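Local coordinates for protein trichothecene 3-O-acetyltransferase (Gibberella zeae, PDB 2RKV) that probably transfers the acetyl group of acetyl-CoA to the C3 hydroxyl of trichothecene mycotoxins, as a member of the BAHD acyltransferase superfamily, at residues V208-V213 / M312-S317; T251-T256 / T330-R335. One frame throughout, in Å; residues are numbered along the deposited sequence. Where two conformers were deposited one is given.

Interaction 1 of 2, residues V208-V213 / M312-S317. With ZBA (12,13-Epoxytrichothec-9-ene-3,4,8,15-tetrol-4,15-diacetate-8-isovalerate), chain D.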
ATOM      1  N   VAL A 208     -11.171  17.772   6.793  1.00 13.75           N
ATOM      2  CA  VAL A 208     -10.061  17.823   5.837  0.50 13.35           C
ATOM      3  C   VAL A 208      -8.787  18.460   6.412  1.00 13.26           C
ATOM      4  O   VAL A 208      -7.880  18.869   5.670  1.00 12.73           O
ATOM      5  CB  VAL A 208     -10.499  18.499   4.530  0.50 13.86           C
ATOM      6  CG2 VAL A 208     -11.550  17.738   3.780  0.50 12.25           C
ATOM      7  N   ASP A 209      -8.706  18.526   7.742  1.00 13.35           N
ATOM      8  CA  ASP A 209      -7.479  18.960   8.399  1.00 13.15           C
ATOM      9  C   ASP A 209      -6.329  18.104   7.859  1.00 12.82           C
ATOM     10  O   ASP A 209      -6.491  16.890   7.678  1.00 12.12           O
ATOM     11  CB  ASP A 209      -7.578  18.751   9.918  1.00 13.77           C
ATOM     12  CG  ASP A 209      -8.349  19.864  10.638  1.00 15.15           C
ATOM     13  OD1 ASP A 209      -8.769  20.863  10.010  1.00 15.76           O
ATOM     14  OD2 ASP A 209      -8.524  19.725  11.870  1.00 17.00           O
ATOM     15  N   HIS A 210      -5.178  18.730   7.598  1.00 12.53           N
ATOM     16  CA  HIS A 210      -3.963  18.036   7.133  1.00 12.90           C
ATOM     17  C   HIS A 210      -4.067  17.487   5.709  1.00 12.58           C
ATOM     18  O   HIS A 210      -3.193  16.729   5.275  1.00 13.14           O
ATOM     19  CB  HIS A 210      -3.557  16.893   8.075  1.00 13.02           C
ATOM     20  CG  HIS A 210      -3.656  17.240   9.526  1.00 15.07           C
ATOM     21  ND1 HIS A 210      -2.833  18.170  10.122  1.00 15.62           N
ATOM     22  CD2 HIS A 210      -4.481  16.786  10.499  1.00 16.20           C
ATOM     23  CE1 HIS A 210      -3.146  18.273  11.401  1.00 16.51           C
ATOM     24  NE2 HIS A 210      -4.141  17.445  11.656  1.00 15.73           N
ATOM     25  N   GLN A 211      -5.115  17.876   4.980  1.00 12.57           N
ATOM     26  CA  GLN A 211      -5.339  17.307   3.639  1.00 12.43           C
ATOM     27  C   GLN A 211      -5.430  18.325   2.505  1.00 12.95           C
ATOM     28  O   GLN A 211      -5.582  17.953   1.339  1.00 12.30           O
ATOM     29  CB  GLN A 211      -6.555  16.383   3.644  1.00 11.91           C
ATOM     30  CG  GLN A 211      -6.368  15.206   4.600  1.00 12.02           C
ATOM     31  CD  GLN A 211      -7.549  14.266   4.629  1.00 11.09           C
ATOM     32  OE1 GLN A 211      -8.701  14.691   4.544  1.00 11.56           O
ATOM     33  NE2 GLN A 211      -7.265  12.969   4.769  1.00 11.06           N
ATOM     34  N   ILE A 212      -5.337  19.608   2.845  1.00 13.87           N
ATOM     35  CA  ILE A 212      -5.334  20.653   1.837  1.00 14.67           C
ATOM     36  C   ILE A 212      -4.037  21.445   1.963  1.00 15.55           C
ATOM     37  O   ILE A 212      -3.729  21.989   3.029  1.00 15.05           O
ATOM     38  CB  ILE A 212      -6.572  21.573   1.950  1.00 14.91           C
ATOM     39  CG1 ILE A 212      -7.861  20.747   1.860  1.00 15.68           C
ATOM     40  CG2 ILE A 212      -6.548  22.637   0.835  1.00 15.99           C
ATOM     41  CD1 ILE A 212      -9.111  21.512   2.240  1.00 17.31           C
ATOM     42  N   VAL A 213      -3.272  21.478   0.877  1.00 15.90           N
ATOM     43  CA  VAL A 213      -2.001  22.202   0.835  1.00 17.70           C
ATOM     44  C   VAL A 213      -2.284  23.701   0.961  1.00 18.27           C
ATOM     45  O   VAL A 213      -3.214  24.223   0.336  1.00 18.63           O
ATOM     46  CB  VAL A 213      -1.214  21.879  -0.470  1.00 17.48           C
ATOM     47  CG1 VAL A 213      -0.000  22.793  -0.628  1.00 19.04           C
ATOM     48  CG2 VAL A 213      -0.778  20.419  -0.490  1.00 18.07           C
ATOM     49  N   MET A 312      -6.591   8.631   5.853  1.00 11.02           N
ATOM     50  CA  MET A 312      -5.490   8.609   6.809  0.50 11.33           C
ATOM     51  C   MET A 312      -6.015   9.054   8.167  1.00 11.35           C
ATOM     52  O   MET A 312      -7.029   9.760   8.238  1.00 11.16           O
ATOM     53  CB  MET A 312      -4.383   9.586   6.394  0.50 11.51           C
ATOM     54  CG  MET A 312      -3.925   9.493   4.943  0.50 13.56           C
ATOM     55  SD  MET A 312      -3.045   7.970   4.571  0.50 17.22           S
ATOM     56  CE  MET A 312      -1.541   8.211   5.498  0.50 16.23           C
ATOM     57  N   THR A 313      -5.322   8.658   9.227  1.00 10.80           N
ATOM     58  CA  THR A 313      -5.482   9.320  10.520  1.00 11.06           C
ATOM     59  C   THR A 313      -4.181  10.097  10.755  1.00 10.41           C
ATOM     60  O   THR A 313      -3.101   9.683  10.313  1.00 10.58           O
ATOM     61  CB  THR A 313      -5.803   8.353  11.689  1.00 11.18           C
ATOM     62  OG1 THR A 313      -4.755   7.389  11.833  1.00 11.89           O
ATOM     63  CG2 THR A 313      -7.145   7.644  11.468  1.00 12.30           C
ATOM     64  N   TYR A 314      -4.296  11.236  11.434  1.00 10.51           N
ATOM     65  CA  TYR A 314      -3.160  12.133  11.650  1.00 10.77           C
ATOM     66  C   TYR A 314      -2.945  12.323  13.134  1.00 11.08           C
ATOM     67  O   TYR A 314      -3.906  12.479  13.892  1.00 11.41           O
ATOM     68  CB  TYR A 314      -3.392  13.493  10.974  1.00 10.80           C
ATOM     69  CG  TYR A 314      -3.651  13.346   9.489  1.00 11.16           C
ATOM     70  CD1 TYR A 314      -4.953  13.289   8.995  1.00 10.87           C
ATOM     71  CD2 TYR A 314      -2.591  13.212   8.588  1.00 12.40           C
ATOM     72  CE1 TYR A 314      -5.200  13.106   7.631  1.00 10.30           C
ATOM     73  CE2 TYR A 314      -2.826  13.039   7.225  1.00 11.76           C
ATOM     74  CZ  TYR A 314      -4.125  12.979   6.758  1.00 11.64           C
ATOM     75  OH  TYR A 314      -4.357  12.809   5.408  1.00 11.67           O
ATOM     76  N   HIS A 315      -1.678  12.316  13.530  1.00 11.27           N
ATOM     77  CA  HIS A 315      -1.295  12.346  14.940  1.00 12.10           C
ATOM     78  C   HIS A 315      -0.116  13.291  15.084  1.00 12.51           C
ATOM     79  O   HIS A 315       0.962  13.033  14.558  1.00 12.03           O
ATOM     80  CB  HIS A 315      -0.955  10.932  15.418  1.00 12.03           C
ATOM     81  CG  HIS A 315      -2.010   9.923  15.076  1.00 12.12           C
ATOM     82  ND1 HIS A 315      -2.083   9.310  13.842  1.00 14.19           N
ATOM     83  CD2 HIS A 315      -3.058   9.457  15.792  1.00 11.75           C
ATOM     84  CE1 HIS A 315      -3.122   8.489  13.824  1.00 11.64           C
ATOM     85  NE2 HIS A 315      -3.735   8.566  14.991  1.00 14.99           N
ATOM     86  N   ASN A 316      -0.348  14.405  15.773  1.00 13.38           N
ATOM     87  CA  ASN A 316       0.651  15.460  15.888  1.00 14.22           C
ATOM     88  C   ASN A 316       1.190  15.573  17.304  1.00 14.62           C
ATOM     89  O   ASN A 316       0.429  15.589  18.276  1.00 14.99           O
ATOM     90  CB  ASN A 316       0.073  16.790  15.408  1.00 14.62           C
ATOM     91  CG  ASN A 316      -0.163  16.801  13.914  1.00 14.88           C
ATOM     92  OD1 ASN A 316       0.744  17.085  13.142  1.00 16.98           O
ATOM     93  ND2 ASN A 316      -1.378  16.464  13.501  1.00 16.00           N
ATOM     94  N   SER A 317       2.511  15.633  17.407  1.00 14.68           N
ATOM     95  CA  SER A 317       3.196  15.733  18.695  1.00 14.98           C
ATOM     96  C   SER A 317       4.556  16.380  18.449  1.00 15.07           C
ATOM     97  O   SER A 317       4.719  17.129  17.476  1.00 15.28           O
ATOM     98  CB  SER A 317       3.329  14.341  19.336  1.00 14.99           C
ATOM     99  OG  SER A 317       3.836  14.400  20.671  1.00 15.18           O
TER
HETATM  100  O18 ZBA D 454       4.283   9.703  -1.029  0.70 22.71           O
HETATM  101  C44 ZBA D 454       3.757   9.571  -2.059  0.70 21.78           C
HETATM  102  C45 ZBA D 454       3.745  10.556  -3.171  0.70 22.72           C
HETATM  103  C46 ZBA D 454       4.645  10.163  -4.249  0.70 23.48           C
HETATM  104  C48 ZBA D 454       5.996  10.044  -3.762  0.70 23.20           C
HETATM  105  C47 ZBA D 454       4.813  11.118  -5.391  0.70 23.39           C
HETATM  106  O17 ZBA D 454       3.110   8.442  -2.365  0.70 19.79           O
HETATM  107  C31 ZBA D 454       3.191   7.282  -1.522  0.70 16.90           C
HETATM  108  C30 ZBA D 454       2.191   7.323  -0.415  0.70 15.48           C
HETATM  109  C32 ZBA D 454       3.064   6.121  -2.436  0.70 16.60           C
HETATM  110  C39 ZBA D 454       4.172   6.013  -3.459  0.70 15.96           C
HETATM  111  C33 ZBA D 454       2.059   5.304  -2.367  0.70 15.56           C
HETATM  112  C34 ZBA D 454       0.960   5.403  -1.380  0.70 15.15           C
HETATM  113  O10 ZBA D 454       1.319   4.469  -0.343  0.70 15.75           O
HETATM  114  C29 ZBA D 454       0.795   6.801  -0.751  0.70 15.21           C
HETATM  115  C38 ZBA D 454       0.143   7.714  -1.784  0.70 16.40           C
HETATM  116  O12 ZBA D 454       0.511   9.065  -1.553  0.70 17.64           O
HETATM  117  C40 ZBA D 454      -0.349  10.055  -1.728  0.70 19.26           C
HETATM  118  C41 ZBA D 454       0.315  11.380  -1.436  0.70 18.87           C
HETATM  119  O13 ZBA D 454      -1.442   9.969  -2.027  0.70 20.96           O
HETATM  120  C28 ZBA D 454      -0.130   6.686   0.533  0.70 15.36           C
HETATM  121  C37 ZBA D 454      -0.502   8.045   1.160  0.70 14.73           C
HETATM  122  C35 ZBA D 454       0.581   5.750   1.502  0.70 15.30           C
HETATM  123  C25 ZBA D 454       0.504   4.449   0.792  0.70 15.55           C
HETATM  124  C36 ZBA D 454       1.361   6.067   2.665  0.70 15.48           C
HETATM  125  O11 ZBA D 454       0.002   5.733   2.814  0.70 16.00           O
HETATM  126  C27 ZBA D 454      -1.381   5.804   0.209  0.70 15.43           C
HETATM  127  C26 ZBA D 454      -0.952   4.370   0.460  0.70 15.26           C
HETATM  128  O16 ZBA D 454      -1.214   3.520  -0.621  0.70 15.70           O
HETATM  129  O14 ZBA D 454      -2.360   6.145   1.195  0.70 15.91           O
HETATM  130  C42 ZBA D 454      -3.678   6.054   1.061  0.70 18.02           C
HETATM  131  O15 ZBA D 454      -4.432   6.356   1.928  0.70 19.29           O
HETATM  132  C43 ZBA D 454      -4.040   5.502  -0.218  0.70 17.42           C
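Next to the trichothecene pocket, a type II beta turn from Val208 to Gln211 packs on edge strand 310-318, with His210 over one face of the Tyr314 ring and Gln211 at its edge. The turn is closed by Gln211 N to Val208 O, and the positive phi of His210 fits its third position. His210 CB stands over the centre of the tyrosine ring, 3.8 Å from the centroid and only 8° off the normal, a CH-pi contact. From there the imidazole slides past Tyr314 in the opposite sense, so that CD2 comes within 3.5 Å of Tyr314 CB; the ring planes, inclined at 42°, form an oblique pair. Gln211 takes the phenol end. Its side chain, extended beyond CG, crosses Tyr314 at about a right angle, and NE2 arrives at the ring edge to donate a hydrogen bond of 3.0 Å to Tyr314 OH. The N-H...O angle is 155°, the hydroxyl oxygen lying close to the plane of the Gln211 amide. Tyr314 OH is also bonded to Leu365 O, and NE2 to Asn311 OD1, so each polar atom has a second partner. Farther along the strand His210 and Asn316 meet tip to tip, CE1 lying 3.3 Å from Asn316 ND2; Asp368 holds His210 ND1 and Glu288 holds Asn316 ND2. Met312 rises from the same face of the strand as Tyr314, but its chain bends away from the turn at chi2 and chi3; in the conformer given, SD lies 3.4 Å from O15 of the bound T-2 toxin. Tyr314 thus meets the turn while Met312 folds toward the ligand, an arrangement of a beta turn docked on the outermost strand of a mixed seven-stranded sheet beside the acceptor pocket.

Interaction 2 of 2, residues T251-T256 / T330-R335. With COA (coenzyme A), chain B.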
ATOM      1  N   THR A 251       0.819  -0.095  29.276  1.00 14.35           N
ATOM      2  CA  THR A 251       1.053   1.341  29.461  1.00 14.69           C
ATOM      3  C   THR A 251       0.040   2.246  28.745  1.00 15.12           C
ATOM      4  O   THR A 251       0.370   3.360  28.338  1.00 15.53           O
ATOM      5  CB  THR A 251       2.503   1.734  29.062  1.00 14.73           C
ATOM      6  OG1 THR A 251       2.810   1.223  27.755  1.00 14.41           O
ATOM      7  CG2 THR A 251       3.518   1.181  30.075  1.00 15.49           C
ATOM      8  N   LEU A 252      -1.195   1.774  28.611  1.00 15.33           N
ATOM      9  CA  LEU A 252      -2.215   2.515  27.876  1.00 16.17           C
ATOM     10  C   LEU A 252      -2.728   3.737  28.619  1.00 17.28           C
ATOM     11  O   LEU A 252      -2.762   3.748  29.855  1.00 17.29           O
ATOM     12  CB  LEU A 252      -3.387   1.595  27.537  1.00 15.50           C
ATOM     13  CG  LEU A 252      -3.039   0.456  26.580  1.00 15.55           C
ATOM     14  CD1 LEU A 252      -4.277  -0.341  26.275  1.00 14.55           C
ATOM     15  CD2 LEU A 252      -2.420   1.008  25.302  1.00 14.33           C
ATOM     16  N   ASP A 253      -3.132   4.753  27.855  1.00 18.38           N
ATOM     17  CA  ASP A 253      -3.879   5.896  28.391  1.00 19.76           C
ATOM     18  C   ASP A 253      -5.186   5.421  29.023  1.00 20.25           C
ATOM     19  O   ASP A 253      -5.740   4.390  28.620  1.00 20.31           O
ATOM     20  CB  ASP A 253      -4.213   6.891  27.281  1.00 20.30           C
ATOM     21  CG  ASP A 253      -3.021   7.732  26.854  1.00 21.84           C
ATOM     22  OD1 ASP A 253      -1.889   7.537  27.361  1.00 22.92           O
ATOM     23  OD2 ASP A 253      -3.231   8.615  25.996  1.00 25.23           O
ATOM     24  N   ALA A 254      -5.680   6.179  30.001  1.00 20.67           N
ATOM     25  CA  ALA A 254      -6.939   5.865  30.682  1.00 20.94           C
ATOM     26  C   ALA A 254      -8.130   5.789  29.721  1.00 21.02           C
ATOM     27  O   ALA A 254      -9.077   5.040  29.952  1.00 21.69           O
ATOM     28  CB  ALA A 254      -7.214   6.901  31.785  1.00 21.36           C
ATOM     29  N   SER A 255      -8.069   6.564  28.639  1.00 20.70           N
ATOM     30  CA  SER A 255      -9.159   6.642  27.673  1.00 20.32           C
ATOM     31  C   SER A 255      -9.175   5.458  26.696  1.00 19.48           C
ATOM     32  O   SER A 255     -10.121   5.305  25.919  1.00 19.88           O
ATOM     33  CB  SER A 255      -9.057   7.953  26.885  1.00 20.70           C
ATOM     34  OG  SER A 255      -7.988   7.891  25.956  0.60 21.83           O
ATOM     35  N   THR A 256      -8.138   4.622  26.750  1.00 18.32           N
ATOM     36  CA  THR A 256      -7.937   3.573  25.756  1.00 17.09           C
ATOM     37  C   THR A 256      -8.048   2.163  26.353  1.00 16.32           C
ATOM     38  O   THR A 256      -7.183   1.750  27.119  1.00 16.63           O
ATOM     39  CB  THR A 256      -6.561   3.753  25.069  1.00 17.30           C
ATOM     40  OG1 THR A 256      -6.511   5.043  24.442  1.00 18.08           O
ATOM     41  CG2 THR A 256      -6.318   2.666  24.025  1.00 17.13           C
ATOM     42  N   THR A 330       2.002   6.085  23.106  1.00 11.33           N
ATOM     43  CA  THR A 330       2.091   6.334  21.663  1.00 11.49           C
ATOM     44  C   THR A 330       1.034   5.516  20.911  1.00 11.43           C
ATOM     45  O   THR A 330       0.362   6.030  20.003  1.00 11.52           O
ATOM     46  CB  THR A 330       3.495   6.042  21.125  1.00 11.64           C
ATOM     47  OG1 THR A 330       4.468   6.724  21.938  1.00 11.77           O
ATOM     48  CG2 THR A 330       3.608   6.526  19.693  1.00 11.60           C
ATOM     49  N   ALA A 331       0.864   4.259  21.314  1.00 11.42           N
ATOM     50  CA  ALA A 331      -0.126   3.385  20.673  1.00 10.94           C
ATOM     51  C   ALA A 331      -1.540   3.912  20.902  1.00 10.69           C
ATOM     52  O   ALA A 331      -2.394   3.844  20.011  1.00 10.52           O
ATOM     53  CB  ALA A 331       0.006   1.951  21.172  1.00 10.97           C
ATOM     54  N   SER A 332      -1.777   4.466  22.094  1.00 10.59           N
ATOM     55  CA  SER A 332      -3.051   5.100  22.416  1.00 10.78           C
ATOM     56  C   SER A 332      -3.397   6.257  21.469  1.00 10.76           C
ATOM     57  O   SER A 332      -4.560   6.411  21.080  1.00 10.51           O
ATOM     58  CB  SER A 332      -3.069   5.562  23.878  1.00 11.31           C
ATOM     59  OG  SER A 332      -3.061   4.439  24.746  1.00 11.62           O
ATOM     60  N   ARG A 333      -2.395   7.061  21.095  1.00 10.83           N
ATOM     61  CA  ARG A 333      -2.603   8.134  20.109  1.00 11.61           C
ATOM     62  C   ARG A 333      -3.195   7.564  18.829  1.00 11.35           C
ATOM     63  O   ARG A 333      -4.128   8.124  18.264  1.00 12.08           O
ATOM     64  CB  ARG A 333      -1.297   8.840  19.751  1.00 11.54           C
ATOM     65  CG  ARG A 333      -0.637   9.586  20.898  1.00 11.64           C
ATOM     66  CD  ARG A 333       0.739  10.080  20.497  1.00 13.36           C
ATOM     67  NE  ARG A 333       1.433  10.705  21.629  1.00 13.75           N
ATOM     68  CZ  ARG A 333       1.321  11.992  21.967  1.00 15.86           C
ATOM     69  NH1 ARG A 333       0.542  12.817  21.280  1.00 13.98           N
ATOM     70  NH2 ARG A 333       1.995  12.454  23.012  1.00 16.25           N
ATOM     71  N   LEU A 334      -2.620   6.458  18.365  1.00 11.68           N
ATOM     72  CA  LEU A 334      -3.051   5.867  17.101  1.00 11.45           C
ATOM     73  C   LEU A 334      -4.469   5.310  17.197  1.00 11.33           C
ATOM     74  O   LEU A 334      -5.327   5.634  16.380  1.00 11.43           O
ATOM     75  CB  LEU A 334      -2.059   4.804  16.626  1.00 11.41           C
ATOM     76  CG  LEU A 334      -0.612   5.296  16.466  1.00 12.41           C
ATOM     77  CD1 LEU A 334       0.291   4.177  15.967  1.00 13.00           C
ATOM     78  CD2 LEU A 334      -0.508   6.524  15.558  1.00 13.86           C
ATOM     79  N   ARG A 335      -4.710   4.487  18.211  1.00 11.28           N
ATOM     80  CA  ARG A 335      -6.015   3.846  18.392  1.00 11.47           C
ATOM     81  C   ARG A 335      -7.153   4.864  18.594  1.00 11.87           C
ATOM     82  O   ARG A 335      -8.278   4.623  18.161  1.00 12.11           O
ATOM     83  CB  ARG A 335      -5.936   2.816  19.537  1.00 11.45           C
ATOM     84  CG  ARG A 335      -7.225   2.093  19.920  1.00 11.11           C
ATOM     85  CD  ARG A 335      -7.889   1.341  18.776  1.00 10.55           C
ATOM     86  NE  ARG A 335      -6.961   0.550  17.968  1.00 10.80           N
ATOM     87  CZ  ARG A 335      -7.353  -0.315  17.031  1.00 12.10           C
ATOM     88  NH1 ARG A 335      -6.455  -0.980  16.313  1.00 12.53           N
ATOM     89  NH2 ARG A 335      -8.648  -0.506  16.811  1.00 12.52           N
TER
HETATM   90  N1A COA B 452     -10.477  -6.373  23.485  1.00 15.07           N
HETATM   91  C2A COA B 452      -9.140  -6.457  23.153  1.00 15.99           C
HETATM   92  N3A COA B 452      -8.737  -6.302  21.841  1.00 14.28           N
HETATM   93  C4A COA B 452      -9.672  -6.064  20.884  1.00 15.70           C
HETATM   94  C5A COA B 452     -11.028  -5.970  21.203  1.00 15.89           C
HETATM   95  C6A COA B 452     -11.439  -6.129  22.524  1.00 16.68           C
HETATM   96  N6A COA B 452     -12.734  -6.309  22.802  1.00 17.10           N
HETATM   97  N7A COA B 452     -11.716  -5.726  20.059  1.00 17.87           N
HETATM   98  C8A COA B 452     -10.833  -5.664  19.033  1.00 16.54           C
HETATM   99  N9A COA B 452      -9.568  -5.871  19.531  1.00 15.74           N
HETATM  100  C1B COA B 452      -8.314  -5.936  18.768  1.00 17.37           C
HETATM  101  C2B COA B 452      -8.268  -7.231  17.984  1.00 17.81           C
HETATM  102  O2B COA B 452      -7.885  -8.304  18.795  1.00 17.47           O
HETATM  103  C3B COA B 452      -7.242  -6.886  16.932  1.00 19.53           C
HETATM  104  O3B COA B 452      -5.977  -6.864  17.520  1.00 19.85           O
HETATM  105  P3B COA B 452      -4.879  -7.953  17.149  1.00 19.53           P
HETATM  106  O7A COA B 452      -4.664  -7.909  15.651  1.00 20.36           O
HETATM  107  O8A COA B 452      -5.435  -9.280  17.599  1.00 22.79           O
HETATM  108  O9A COA B 452      -3.625  -7.618  17.909  1.00 18.47           O
HETATM  109  C4B COA B 452      -7.511  -5.430  16.666  1.00 19.61           C
HETATM  110  O4B COA B 452      -8.220  -4.918  17.787  1.00 19.26           O
HETATM  111  C5B COA B 452      -8.293  -5.254  15.389  1.00 21.81           C
HETATM  112  O5B COA B 452      -8.210  -3.876  15.217  1.00 23.93           O
HETATM  113  P1A COA B 452      -8.475  -3.211  13.798  0.60 24.21           P
HETATM  114  O1A COA B 452      -9.677  -3.863  13.117  0.60 21.19           O
HETATM  115  O2A COA B 452      -8.614  -1.717  13.982  0.60 24.72           O
HETATM  116  O3A COA B 452      -7.253  -3.652  12.868  1.00 19.92           O
HETATM  117  P2A COA B 452      -5.697  -3.437  13.135  1.00 15.58           P
HETATM  118  O4A COA B 452      -5.004  -4.759  12.902  1.00 13.93           O
HETATM  119  O5A COA B 452      -5.399  -2.769  14.448  1.00 17.35           O
HETATM  120  O6A COA B 452      -5.296  -2.428  11.969  1.00 16.27           O
HETATM  121  CBP COA B 452      -5.564  -0.526  10.572  1.00 16.43           C
HETATM  122  CCP COA B 452      -5.683  -1.066  11.995  1.00 14.97           C
HETATM  123  CDP COA B 452      -4.115  -0.663  10.098  1.00 15.63           C
HETATM  124  CEP COA B 452      -5.914   0.960  10.568  1.00 16.86           C
HETATM  125  CAP COA B 452      -6.523  -1.345   9.694  1.00 17.55           C
HETATM  126  OAP COA B 452      -7.860  -1.207  10.135  1.00 19.31           O
HETATM  127  C9P COA B 452      -6.474  -0.922   8.263  1.00 19.51           C
HETATM  128  O9P COA B 452      -7.326   0.099   7.831  1.00 18.71           O
HETATM  129  N8P COA B 452      -5.604  -1.570   7.501  1.00 20.95           N
HETATM  130  C7P COA B 452      -5.398  -1.255   6.109  1.00 22.78           C
HETATM  131  C6P COA B 452      -4.546  -0.001   5.968  1.00 25.38           C
HETATM  132  C5P COA B 452      -4.361   0.215   4.496  1.00 27.88           C
HETATM  133  O5P COA B 452      -5.350   0.176   3.734  1.00 29.96           O
HETATM  134  N4P COA B 452      -3.117   0.431   4.089  1.00 26.50           N
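Ser332 meets the loop 251-256 on one flank of helix 327-335, while Arg335 carries the same segment on to coenzyme A. Within 330-335, Thr330 turns its CB away from the loop, and Ala331 only skirts it. Ser332 then points at the loop, and its OG accepts a hydrogen bond from Asp253 N at 3.1 Å and 162°. With chi1 at -68°, OG sits beside its own backbone N; it is also bonded to Gly328 O, one helical turn back, so the hydroxyl joins the helix backbone to the loop. Around it, Leu252 CD2 approaches OG to 3.5 Å, Asp253 CG lies 3.7 Å from Ser332 CB, and Thr256 OG1 comes within 3.5 Å of that same CB. Asp253 and Thr256 are the two ends of a type I beta turn, closed by Thr256 N to Asp253 O, and Leu252 precedes it; the serine hydroxyl supplies the hydrogen bond between turn and helix, with packing around it. Arg333 heads away from the loop, as Leu334 also lies apart from it. Arg335 starts toward the loop, where its CG touches Thr256 CG2 at 4.2 Å, but its chain bends at chi2 and chi3 and leads the guanidinium off to the cofactor. NH2 donates to coenzyme A O2A at 3.1 Å, and NH1 reaches both O2A and, by a weak bond, O5A, thereby spanning the two phosphates of the pyrophosphate; NE is paired with Asp263.

How the interactions relate
From the N terminus the chain meets loop 208-213, then loop 251-256, then strand residues 312-317 and finally helix residues 330-335. The first and third are joined by interaction 1 and the second and fourth by interaction 2, so the two closures cross rather than nest; they span 98 and 73 intervening residues. Interaction 1 ties the loop before strand 229-236 to the edge strand of the seven-stranded sheet, while interaction 2 ties the loop between helices 238-249 and 261-277 to helix 327-335. Their centres are 19 Å apart, yet the later segments pack together, with His315 NE2 3.5 Å from Leu334 CA. One contact reaches the toxin, the other coenzyme A.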